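Putative thiosugar synthase (Amycolatopsis orientalis, PDB 4N6F) probably builds 2-thiosugars from a sugar phosphate with sulphur delivered by a carrier protein, as a TIM-barrel relative of the thiazole synthase ThiG. Local coordinates at residues V28-Y33 and D41-A46; D77-G82 and I106-L111; S96-R101 and R130-E135; F142-L147 and R162-P167. One frame throughout, in Å; residues are numbered along the deposited sequence.

Contact 1 of 4, residues V28-Y33 and D41-A46; sequences VGIEQY and DVLNAA. With F6R (fructose -6-phosphate), chain F.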
# COMPACT_ATOMS: atom_id res chain seq x y z
N VAL A 28 14.71 -8.71 3.58
CA VAL A 28 15.66 -7.70 3.11
C VAL A 28 16.89 -8.38 2.54
O VAL A 28 17.58 -9.13 3.23
CB VAL A 28 16.08 -6.74 4.23
CG1 VAL A 28 17.01 -5.67 3.67
CG2 VAL A 28 14.87 -6.09 4.86
N GLY A 29 17.15 -8.11 1.26
CA GLY A 29 18.27 -8.71 0.56
C GLY A 29 19.51 -7.90 0.86
O GLY A 29 19.88 -7.02 0.08
N ILE A 30 20.13 -8.21 1.99
CA ILE A 30 21.25 -7.44 2.52
C ILE A 30 22.61 -7.94 2.06
O ILE A 30 23.62 -7.30 2.35
CB ILE A 30 21.29 -7.49 4.08
CG1 ILE A 30 21.39 -8.94 4.57
CG2 ILE A 30 20.07 -6.80 4.68
CD1 ILE A 30 21.90 -9.06 5.99
N GLU A 31 22.66 -9.08 1.37
CA GLU A 31 23.93 -9.82 1.22
C GLU A 31 25.08 -9.00 0.61
O GLU A 31 26.24 -9.30 0.87
CB GLU A 31 23.74 -11.18 0.51
CG GLU A 31 23.13 -11.17 -0.89
CD GLU A 31 21.68 -11.66 -0.91
OE1 GLU A 31 20.82 -10.95 -0.35
OE2 GLU A 31 21.39 -12.75 -1.48
N GLN A 32 24.76 -7.95 -0.14
CA GLN A 32 25.79 -7.08 -0.73
C GLN A 32 26.14 -5.85 0.12
O GLN A 32 27.09 -5.14 -0.19
CB GLN A 32 25.34 -6.62 -2.13
CG GLN A 32 25.23 -7.76 -3.12
CD GLN A 32 25.13 -7.28 -4.56
OE1 GLN A 32 24.39 -6.33 -4.86
NE2 GLN A 32 25.88 -7.92 -5.46
N TYR A 33 25.39 -5.60 1.18
CA TYR A 33 25.61 -4.45 2.05
C TYR A 33 26.88 -4.70 2.88
O TYR A 33 27.02 -5.78 3.46
CB TYR A 33 24.44 -4.27 3.03
CG TYR A 33 23.05 -4.01 2.46
CD1 TYR A 33 22.71 -4.33 1.14
CD2 TYR A 33 22.05 -3.47 3.27
CE1 TYR A 33 21.43 -4.10 0.65
CE2 TYR A 33 20.77 -3.24 2.79
CZ TYR A 33 20.46 -3.56 1.48
OH TYR A 33 19.18 -3.32 1.02
N ASP A 41 19.89 -1.00 11.02
CA ASP A 41 18.74 -0.09 11.00
C ASP A 41 17.63 -0.60 10.09
O ASP A 41 16.45 -0.50 10.40
CB ASP A 41 19.17 1.31 10.56
CG ASP A 41 20.03 2.02 11.59
OD1 ASP A 41 19.87 1.79 12.82
OD2 ASP A 41 20.88 2.84 11.17
N VAL A 42 18.04 -1.15 8.95
CA VAL A 42 17.11 -1.66 7.96
C VAL A 42 16.40 -2.92 8.46
O VAL A 42 15.19 -3.03 8.32
CB VAL A 42 17.84 -1.87 6.61
CG1 VAL A 42 17.27 -3.02 5.81
CG2 VAL A 42 17.81 -0.58 5.79
N LEU A 43 17.14 -3.86 9.05
CA LEU A 43 16.52 -5.07 9.58
C LEU A 43 15.58 -4.75 10.75
O LEU A 43 14.50 -5.35 10.85
CB LEU A 43 17.55 -6.12 9.98
CG LEU A 43 18.31 -6.80 8.83
CD1 LEU A 43 19.36 -7.76 9.36
CD2 LEU A 43 17.39 -7.53 7.87
N ASN A 44 15.97 -3.81 11.62
CA ASN A 44 15.09 -3.35 12.70
C ASN A 44 13.83 -2.69 12.18
O ASN A 44 12.73 -3.09 12.52
CB ASN A 44 15.81 -2.39 13.66
CG ASN A 44 16.69 -3.10 14.68
OD1 ASN A 44 16.41 -4.23 15.08
ND2 ASN A 44 17.75 -2.43 15.11
N ALA A 45 13.99 -1.67 11.34
CA ALA A 45 12.84 -0.88 10.86
C ALA A 45 11.91 -1.65 9.90
O ALA A 45 10.72 -1.39 9.86
CB ALA A 45 13.30 0.41 10.22
N ALA A 46 12.46 -2.58 9.12
CA ALA A 46 11.63 -3.48 8.31
C ALA A 46 10.85 -4.52 9.14
O ALA A 46 9.89 -5.10 8.64
CB ALA A 46 12.47 -4.18 7.26
C1 F6R F . 18.91 -12.45 -4.01
C2 F6R F . 19.08 -11.00 -3.67
C3 F6R F . 19.04 -9.91 -4.71
C4 F6R F . 17.58 -9.67 -5.10
C5 F6R F . 17.40 -8.35 -5.84
C6 F6R F . 15.96 -7.86 -5.75
O2 F6R F . 19.20 -10.65 -2.49
O3 F6R F . 19.82 -10.18 -5.88
O4 F6R F . 17.13 -10.74 -5.95
O5 F6R F . 18.25 -7.33 -5.32
O6 F6R F . 15.83 -6.72 -6.58
P F6R F . 15.82 -5.22 -6.03
O1P F6R F . 17.27 -4.96 -5.74
O2P F6R F . 14.95 -5.20 -4.81
O3P F6R F . 15.21 -4.48 -7.19
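This is a buried apolar contact between the end of strand 26-28, with the loop that follows it, and the inner side of helix 36-46. Val-28 carries most of it. Its CG1, anti to the backbone N, meets Val-42 CG1 at 3.4 Å, which is tighter than usual for two carbons. The other branch, CG2, touches Ala-46 CB at 3.9 Å. Leu-43 reaches in with CD2, 3.9 Å from Val-28 CB. The same methyl lies 4.2 Å from Ile-30 CG2. Val-28 and Val-42 also both pack on Leu-220 of helix 218-221.

The segments belong to a beta-alpha unit of the TIM barrel, and the loop between strand and helix faces the bound fructose-6-phosphate. The loop folds tightly. Gly-29 centres an inverse gamma turn, and a type I turn follows, closed by Tyr-33 N to Ile-30 O at 2.7 Å. The Tyr-33 ring lies with one face over Ile-30 CA, and its OH bonds Asn-217, which also binds the sugar phosphate.

With no side chain, Gly-29 lets the sugar oxygen O2 come within 3.7 Å of its CA. Glu-31 starts in the crowded position between backbone N and carbonyl (chi1 58°) and bends at chi2. This brings OE1 to 2.7 Å from O2 of the sugar. OE2 is hydrogen-bonded to Thr-83 and Ser-85, which probably fix the carboxylate's rotation. An alanine here would remove the carboxylate, and would probably leave Thr-83 and Ser-85 without their common partner and Lys-110 without this acid beside it.

Contact 2 of 4, residues D77-G82 and I106-L111; sequences DFTWIG and IEILKL. With F6R (fructose -6-phosphate), chain F.
Two backbone hydrogen bonds tie strand 79-83 to strand 108-111 through Gly-82. Lys-110 N gives the shorter and straighter one, to Gly-82 O (2.7 Å, 166° at the hydrogen), with the donor above the carbonyl plane. Gly-82 N bonds to Ile-108 O at 3.0 Å, in the carbonyl plane.

The Lys-110 chain leaves with CG anti to the backbone N. It runs straight as far as CE and turns only at chi4 (-79°). NZ is covalently bound to C1 of the fructose-6-phosphate, 1.5 Å away. That length is consistent with a single bond. Glu-31 OE2 makes a weak hydrogen bond to the same nitrogen.

Apolar packing flanks the paired backbones. Ile-81 CG2 meets Ile-108 CG2 at 3.6 Å, the two chains crossing obliquely. Ile-81 CD1 also lies 3.9 Å from Lys-110 CB. Ile-108 sends CD1 across the Thr-79 chain, 4.1 Å from its CG2, while Thr-79 OG1 bonds Arg-20. Ile-106 CG2 covers Gly-82 N at 3.8 Å, and its CD1 lies at the edge of the Trp-80 ring. The indole NE1 bonds Leu-75 O.

The strand segments run parallel with a strong twist, 49° between their directions. Strand 79-83, helix 90-104 and strand 108-111 form a beta-alpha-beta unit of the TIM barrel, with the sugar-bearing lysine near the C-terminal end of its strand, as is usual for active-site residues in this fold.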
# COMPACT_ATOMS: atom_id res chain seq x y z
N ASP A 77 17.20 -13.88 17.24
CA ASP A 77 15.79 -13.74 16.89
C ASP A 77 15.52 -14.03 15.40
O ASP A 77 14.37 -14.08 14.99
CB ASP A 77 15.27 -12.33 17.23
CG ASP A 77 15.15 -12.09 18.74
OD1 ASP A 77 15.30 -13.05 19.53
OD2 ASP A 77 14.89 -10.93 19.12
N PHE A 78 16.57 -14.20 14.60
CA PHE A 78 16.43 -14.34 13.16
C PHE A 78 16.63 -15.79 12.75
O PHE A 78 17.41 -16.51 13.36
CB PHE A 78 17.47 -13.47 12.44
CG PHE A 78 17.22 -12.00 12.55
CD1 PHE A 78 17.41 -11.33 13.75
CD2 PHE A 78 16.80 -11.27 11.45
CE1 PHE A 78 17.19 -9.97 13.86
CE2 PHE A 78 16.58 -9.90 11.55
CZ PHE A 78 16.77 -9.25 12.76
N THR A 79 15.91 -16.21 11.72
CA THR A 79 16.25 -17.43 11.00
C THR A 79 17.37 -17.09 10.02
O THR A 79 17.24 -16.16 9.21
CB THR A 79 15.05 -17.99 10.23
OG1 THR A 79 14.02 -18.32 11.16
CG2 THR A 79 15.44 -19.24 9.45
N TRP A 80 18.46 -17.84 10.08
CA TRP A 80 19.60 -17.62 9.18
C TRP A 80 19.44 -18.44 7.93
O TRP A 80 19.17 -19.64 7.99
CB TRP A 80 20.93 -18.00 9.86
CG TRP A 80 21.34 -17.11 11.00
CD1 TRP A 80 20.52 -16.52 11.91
CD2 TRP A 80 22.67 -16.75 11.37
NE1 TRP A 80 21.26 -15.79 12.82
CE2 TRP A 80 22.59 -15.92 12.50
CE3 TRP A 80 23.93 -17.05 10.85
CZ2 TRP A 80 23.71 -15.38 13.13
CZ3 TRP A 80 25.06 -16.52 11.47
CH2 TRP A 80 24.94 -15.69 12.60
N ILE A 81 19.61 -17.82 6.77
CA ILE A 81 19.55 -18.56 5.53
C ILE A 81 20.73 -18.17 4.64
O ILE A 81 21.14 -17.01 4.61
CB ILE A 81 18.19 -18.38 4.79
CG1 ILE A 81 18.05 -16.99 4.14
CG2 ILE A 81 17.04 -18.62 5.75
CD1 ILE A 81 16.96 -16.97 3.09
N GLY A 82 21.27 -19.15 3.93
CA GLY A 82 22.36 -18.88 3.01
C GLY A 82 21.87 -18.39 1.68
O GLY A 82 20.66 -18.35 1.41
N ILE A 106 23.99 -24.81 7.89
CA ILE A 106 22.77 -24.14 7.44
C ILE A 106 22.22 -24.90 6.24
O ILE A 106 22.92 -25.10 5.25
CB ILE A 106 23.04 -22.67 7.07
CG1 ILE A 106 23.22 -21.85 8.35
CG2 ILE A 106 21.90 -22.09 6.25
CD1 ILE A 106 23.80 -20.47 8.12
N GLU A 107 20.96 -25.30 6.33
CA GLU A 107 20.30 -26.10 5.29
C GLU A 107 19.22 -25.34 4.51
O GLU A 107 18.69 -25.85 3.54
CB GLU A 107 19.72 -27.39 5.90
CG GLU A 107 20.74 -28.53 5.99
CD GLU A 107 20.35 -29.63 6.98
OE1 GLU A 107 19.99 -29.32 8.14
OE2 GLU A 107 20.44 -30.82 6.60
N ILE A 108 18.90 -24.11 4.92
CA ILE A 108 17.94 -23.30 4.19
C ILE A 108 18.67 -22.32 3.28
O ILE A 108 19.55 -21.58 3.74
CB ILE A 108 17.02 -22.52 5.13
CG1 ILE A 108 16.35 -23.45 6.13
CG2 ILE A 108 15.97 -21.75 4.33
CD1 ILE A 108 15.74 -22.72 7.30
N LEU A 109 18.25 -22.28 2.02
CA LEU A 109 19.01 -21.63 0.97
C LEU A 109 18.20 -20.73 0.06
O LEU A 109 17.20 -21.15 -0.55
CB LEU A 109 19.70 -22.70 0.12
CG LEU A 109 20.66 -22.17 -0.95
CD1 LEU A 109 21.95 -21.66 -0.31
CD2 LEU A 109 20.97 -23.25 -1.98
N LYS A 110 18.65 -19.48 -0.05
CA LYS A 110 18.17 -18.55 -1.06
C LYS A 110 18.90 -18.91 -2.32
O LYS A 110 20.09 -18.65 -2.44
CB LYS A 110 18.40 -17.11 -0.57
CG LYS A 110 18.12 -16.02 -1.58
CD LYS A 110 18.35 -14.65 -0.96
CE LYS A 110 18.06 -13.50 -1.92
NZ LYS A 110 19.19 -13.32 -2.83
N LEU A 111 18.22 -19.58 -3.23
CA LEU A 111 18.85 -20.14 -4.41
C LEU A 111 18.66 -19.22 -5.59
O LEU A 111 17.52 -18.93 -5.99
CB LEU A 111 18.26 -21.52 -4.73
CG LEU A 111 18.74 -22.20 -6.01
CD1 LEU A 111 20.23 -22.49 -5.96
CD2 LEU A 111 17.95 -23.47 -6.24
C1 F6R F . 18.91 -12.45 -4.01
C2 F6R F . 19.08 -11.00 -3.67
C3 F6R F . 19.04 -9.91 -4.71
C4 F6R F . 17.58 -9.67 -5.10
C5 F6R F . 17.40 -8.35 -5.84
C6 F6R F . 15.96 -7.86 -5.75
O2 F6R F . 19.20 -10.65 -2.49
O3 F6R F . 19.82 -10.18 -5.88
O4 F6R F . 17.13 -10.74 -5.95
O5 F6R F . 18.25 -7.33 -5.32
O6 F6R F . 15.83 -6.72 -6.58
P F6R F . 15.82 -5.22 -6.03
O1P F6R F . 17.27 -4.96 -5.74
O2P F6R F . 14.95 -5.20 -4.81
O3P F6R F . 15.21 -4.48 -7.19

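Contact 3 of 4, residues S96-R101 and R130-E135; sequences SARILR and RELRAE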
# COMPACT_ATOMS: atom_id res chain seq x y z
N SER A 96 28.52 -23.45 -3.79
CA SER A 96 28.28 -22.53 -2.67
C SER A 96 27.38 -23.17 -1.63
O SER A 96 27.65 -23.12 -0.43
CB SER A 96 27.65 -21.23 -3.15
OG SER A 96 28.58 -20.46 -3.88
N ALA A 97 26.30 -23.79 -2.12
CA ALA A 97 25.30 -24.40 -1.25
C ALA A 97 25.85 -25.55 -0.42
O ALA A 97 25.53 -25.66 0.77
CB ALA A 97 24.12 -24.89 -2.09
N ARG A 98 26.66 -26.41 -1.03
CA ARG A 98 27.29 -27.53 -0.31
C ARG A 98 28.27 -27.06 0.76
O ARG A 98 28.30 -27.62 1.86
CB ARG A 98 28.00 -28.51 -1.26
CG ARG A 98 27.12 -29.63 -1.80
CD ARG A 98 26.87 -29.49 -3.30
NE ARG A 98 26.14 -30.63 -3.84
CZ ARG A 98 26.09 -30.97 -5.13
NH1 ARG A 98 26.75 -30.27 -6.04
NH2 ARG A 98 25.38 -32.03 -5.51
N ILE A 99 29.07 -26.04 0.44
CA ILE A 99 30.00 -25.46 1.42
C ILE A 99 29.24 -24.82 2.58
O ILE A 99 29.57 -25.04 3.74
CB ILE A 99 30.98 -24.45 0.78
CG1 ILE A 99 32.21 -25.17 0.21
CG2 ILE A 99 31.46 -23.42 1.80
CD1 ILE A 99 31.99 -25.89 -1.11
N LEU A 100 28.23 -24.03 2.24
CA LEU A 100 27.35 -23.41 3.23
C LEU A 100 26.84 -24.41 4.27
O LEU A 100 26.86 -24.13 5.47
CB LEU A 100 26.15 -22.77 2.53
CG LEU A 100 24.97 -22.40 3.43
CD1 LEU A 100 25.32 -21.16 4.25
CD2 LEU A 100 23.71 -22.19 2.61
N ARG A 101 26.37 -25.56 3.80
CA ARG A 101 25.84 -26.60 4.68
C ARG A 101 26.95 -27.24 5.51
O ARG A 101 26.80 -27.38 6.72
CB ARG A 101 25.13 -27.68 3.84
CG ARG A 101 24.56 -28.85 4.63
CD ARG A 101 24.08 -29.94 3.69
NE ARG A 101 25.17 -30.43 2.84
CZ ARG A 101 25.04 -30.87 1.59
NH1 ARG A 101 23.85 -30.90 0.99
NH2 ARG A 101 26.12 -31.28 0.92
N ARG A 130 16.56 -29.48 -8.07
CA ARG A 130 16.45 -30.95 -7.97
C ARG A 130 17.70 -31.59 -7.37
O ARG A 130 17.61 -32.48 -6.53
CB ARG A 130 16.17 -31.57 -9.34
CG ARG A 130 14.74 -31.36 -9.81
CD ARG A 130 14.57 -31.78 -11.26
NE ARG A 130 13.17 -31.64 -11.69
CZ ARG A 130 12.76 -31.52 -12.95
NH1 ARG A 130 13.62 -31.52 -13.97
NH2 ARG A 130 11.46 -31.40 -13.20
N GLU A 131 18.87 -31.12 -7.79
CA GLU A 131 20.12 -31.67 -7.26
C GLU A 131 20.27 -31.36 -5.77
O GLU A 131 20.64 -32.23 -4.98
CB GLU A 131 21.30 -31.13 -8.05
CG GLU A 131 22.55 -31.99 -7.95
CD GLU A 131 23.63 -31.53 -8.92
OE1 GLU A 131 24.75 -31.26 -8.45
OE2 GLU A 131 23.34 -31.41 -10.13
N LEU A 132 19.97 -30.12 -5.37
CA LEU A 132 20.05 -29.75 -3.95
C LEU A 132 18.96 -30.40 -3.10
O LEU A 132 19.20 -30.71 -1.94
CB LEU A 132 20.06 -28.24 -3.77
CG LEU A 132 21.35 -27.58 -4.28
CD1 LEU A 132 21.28 -26.07 -4.23
CD2 LEU A 132 22.57 -28.07 -3.51
N ARG A 133 17.78 -30.61 -3.68
CA ARG A 133 16.69 -31.31 -2.97
C ARG A 133 17.02 -32.77 -2.68
O ARG A 133 16.63 -33.30 -1.64
CB ARG A 133 15.37 -31.23 -3.76
CG ARG A 133 14.64 -29.89 -3.64
CD ARG A 133 14.21 -29.59 -2.22
NE ARG A 133 13.35 -30.64 -1.69
CZ ARG A 133 13.24 -30.99 -0.40
NH1 ARG A 133 12.42 -31.97 -0.05
NH2 ARG A 133 13.95 -30.37 0.54
N ALA A 134 17.74 -33.42 -3.60
CA ALA A 134 18.18 -34.81 -3.39
C ALA A 134 19.08 -34.94 -2.16
O ALA A 134 19.12 -35.99 -1.53
CB ALA A 134 18.91 -35.34 -4.62
N GLU A 135 19.78 -33.86 -1.83
CA GLU A 135 20.60 -33.83 -0.61
C GLU A 135 19.89 -33.26 0.63
O GLU A 135 20.53 -32.98 1.64
CB GLU A 135 21.86 -33.02 -0.86
CG GLU A 135 22.71 -33.59 -1.98
CD GLU A 135 23.86 -32.68 -2.31
OE1 GLU A 135 24.21 -32.58 -3.50
OE2 GLU A 135 24.41 -32.05 -1.39
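Helix segments 96-101 and 130-134 run in nearly the same direction, 23° apart. Their axes come no closer than 11.5 Å, so side chains must bridge the gap. The nearest backbones are those of Ala-97 and Leu-132. There Leu-132 reaches over with both methyls, and its CD1 lies 3.7 Å from Ala-97 CB.

Outward from this pair is a four-residue salt-bridge network. Arg-98 bends at chi2 and presents its guanidinium side-on to Glu-135, nearly coplanar with the carboxylate (13° apart). Both NE (2.8 Å) and NH2 (2.4 Å, very short) bond to Glu-135 OE1. Arg-101 comes end-on to the other oxygen: its NH1 bonds Glu-135 OE2 at 2.7 Å and its NH2 bonds the same atom at 3.0 Å. Four bonds from two arginines thus grip one carboxylate, which would favour its charged form. Arg-98 NH2 also bonds Glu-131 OE1 (3.1 Å), on its anti lone pair and tilted from the guanidinium plane.

These helices lie on the outer layer of the barrel, one before and one after strand 108-111 in the chain. Ala-97 and Leu-132 both rest on Leu-109 of that strand, and Met-137 also packs against the two of them and Arg-101.

Contact 4 of 4, residues F142-L147 and R162-P167; sequences FILPDL and RVMASP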
# COMPACT_ATOMS: atom_id res chain seq x y z
N PHE A 142 14.50 -18.44 -7.09
CA PHE A 142 14.02 -17.23 -7.74
C PHE A 142 13.77 -17.57 -9.21
O PHE A 142 14.65 -18.15 -9.87
CB PHE A 142 15.11 -16.15 -7.62
CG PHE A 142 14.68 -14.75 -7.98
CD1 PHE A 142 13.36 -14.33 -7.87
CD2 PHE A 142 15.63 -13.82 -8.36
CE1 PHE A 142 13.00 -13.03 -8.18
CE2 PHE A 142 15.27 -12.52 -8.69
CZ PHE A 142 13.96 -12.12 -8.59
N ILE A 143 12.57 -17.27 -9.70
CA ILE A 143 12.21 -17.53 -11.09
C ILE A 143 11.45 -16.37 -11.72
O ILE A 143 10.83 -15.54 -11.02
CB ILE A 143 11.33 -18.80 -11.24
CG1 ILE A 143 10.00 -18.68 -10.50
CG2 ILE A 143 12.09 -20.03 -10.75
CD1 ILE A 143 8.95 -19.66 -10.95
N LEU A 144 11.54 -16.29 -13.05
CA LEU A 144 10.59 -15.55 -13.85
C LEU A 144 9.25 -16.24 -13.77
O LEU A 144 9.20 -17.48 -13.78
CB LEU A 144 11.04 -15.48 -15.32
CG LEU A 144 12.40 -14.86 -15.63
CD1 LEU A 144 12.68 -14.90 -17.13
CD2 LEU A 144 12.47 -13.44 -15.10
N PRO A 145 8.16 -15.46 -13.70
CA PRO A 145 6.85 -16.07 -13.53
C PRO A 145 6.53 -17.00 -14.70
O PRO A 145 6.22 -16.54 -15.79
CB PRO A 145 5.89 -14.87 -13.49
CG PRO A 145 6.65 -13.72 -14.07
CD PRO A 145 8.09 -13.99 -13.76
N ASP A 146 6.68 -18.29 -14.46
CA ASP A 146 6.36 -19.30 -15.44
C ASP A 146 5.79 -20.49 -14.70
O ASP A 146 6.41 -21.04 -13.78
CB ASP A 146 7.60 -19.73 -16.23
CG ASP A 146 7.30 -20.83 -17.21
OD1 ASP A 146 6.61 -20.55 -18.21
OD2 ASP A 146 7.72 -21.99 -17.00
N LEU A 147 4.61 -20.89 -15.13
CA LEU A 147 3.79 -21.88 -14.45
C LEU A 147 4.43 -23.26 -14.44
O LEU A 147 4.49 -23.91 -13.39
CB LEU A 147 2.42 -21.90 -15.15
CG LEU A 147 1.21 -22.61 -14.54
CD1 LEU A 147 1.14 -24.01 -15.11
CD2 LEU A 147 1.19 -22.62 -13.02
N ARG A 162 10.35 -17.56 -4.90
CA ARG A 162 10.53 -16.14 -5.15
C ARG A 162 10.27 -15.92 -6.63
O ARG A 162 10.82 -16.64 -7.48
CB ARG A 162 11.93 -15.69 -4.73
CG ARG A 162 12.21 -15.87 -3.24
CD ARG A 162 13.68 -16.21 -2.95
NE ARG A 162 14.56 -15.23 -3.56
CZ ARG A 162 15.71 -15.50 -4.19
NH1 ARG A 162 16.40 -14.49 -4.72
NH2 ARG A 162 16.17 -16.73 -4.31
N VAL A 163 9.41 -14.94 -6.94
CA VAL A 163 8.94 -14.71 -8.30
C VAL A 163 9.23 -13.26 -8.71
O VAL A 163 8.94 -12.34 -7.96
CB VAL A 163 7.42 -15.02 -8.41
CG1 VAL A 163 6.88 -14.66 -9.77
CG2 VAL A 163 7.17 -16.50 -8.13
N MET A 164 9.81 -13.07 -9.89
CA MET A 164 10.29 -11.75 -10.30
C MET A 164 9.14 -10.86 -10.69
O MET A 164 8.32 -11.23 -11.52
CB MET A 164 11.28 -11.86 -11.46
CG MET A 164 11.70 -10.51 -12.04
SD MET A 164 13.17 -10.58 -13.08
CE MET A 164 14.43 -10.08 -11.92
N ALA A 165 9.07 -9.69 -10.06
CA ALA A 165 8.07 -8.68 -10.36
C ALA A 165 8.47 -7.83 -11.57
O ALA A 165 7.67 -7.58 -12.45
CB ALA A 165 7.85 -7.79 -9.14
N SER A 166 9.72 -7.36 -11.56
CA SER A 166 10.30 -6.62 -12.68
C SER A 166 11.82 -6.67 -12.53
O SER A 166 12.32 -7.28 -11.59
CB SER A 166 9.78 -5.19 -12.71
OG SER A 166 10.07 -4.52 -11.50
N PRO A 167 12.57 -6.05 -13.47
CA PRO A 167 14.01 -6.25 -13.41
C PRO A 167 14.66 -5.72 -12.13
O PRO A 167 14.20 -4.72 -11.56
CB PRO A 167 14.53 -5.49 -14.64
CG PRO A 167 13.38 -5.51 -15.59
CD PRO A 167 12.17 -5.37 -14.72
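The apolar centre is Phe-142 against Met-164. The ring meets Met-164 CB with CE1 at 3.9 Å, and CZ lies as far from Met-164 CE. Met-164 bends at chi3 to bring this methyl to the ring. Leu-144 lies alongside Met-164, pointing the same way, with CD2 3.6 Å from SD. Pro-145 CB packs on Val-163 CG1 at 3.9 Å.

The backbones pair as parallel strands, neighbours in the barrel sheet. Ile-143 takes part twice: its N bonds Arg-162 O (2.9 Å) and its O accepts Met-164 N (2.9 Å), nearly along the C=O axis.

At the polar edge the Arg-162 chain bends at chi2 and chi3, and Phe-142 CB sits 3.3 Å above the guanidinium plane, toward its rim. Ring and guanidinium planes are 23° apart. NE pairs with Glu-194, NH1 with Asp-112, and NH2 bonds Leu-140 O. An alanine at Phe-142 would remove the ring but keep CB over the guanidinium, and would probably loosen Met-164 and the packing beside Arg-162 NH1.

Phe-142 and Arg-162 both touch the fructose-6-phosphate. A buried arginine paired with Asp-112 and with Glu-194, which also hydrogen-bonds the sugar phosphate, is consistent with a charge network that orients groups around the ligand.

In the fold
All four contacts belong to one TIM barrel. Contact 1 comes first in the chain, contacts 2 and 3 alternate their segments, and contact 4 follows. Contacts 1 and 2, with centres 15 Å apart, meet at the ligand, and Leu-43 CD1 of one packs on Phe-78 CE2 of the other. Contacts 2 and 3, centres 13 Å apart, share the core between strand 108-111 and helices 90-104 and 122-134. Strands 108-111 and 138-143 are neighbours in the sheet, so contacts 2 and 4 also touch, although their centres are 20 Å apart. Contacts 1, 2 and 4 thus line one pocket from several strands, while contact 3 joins helices on the outside of the barrel.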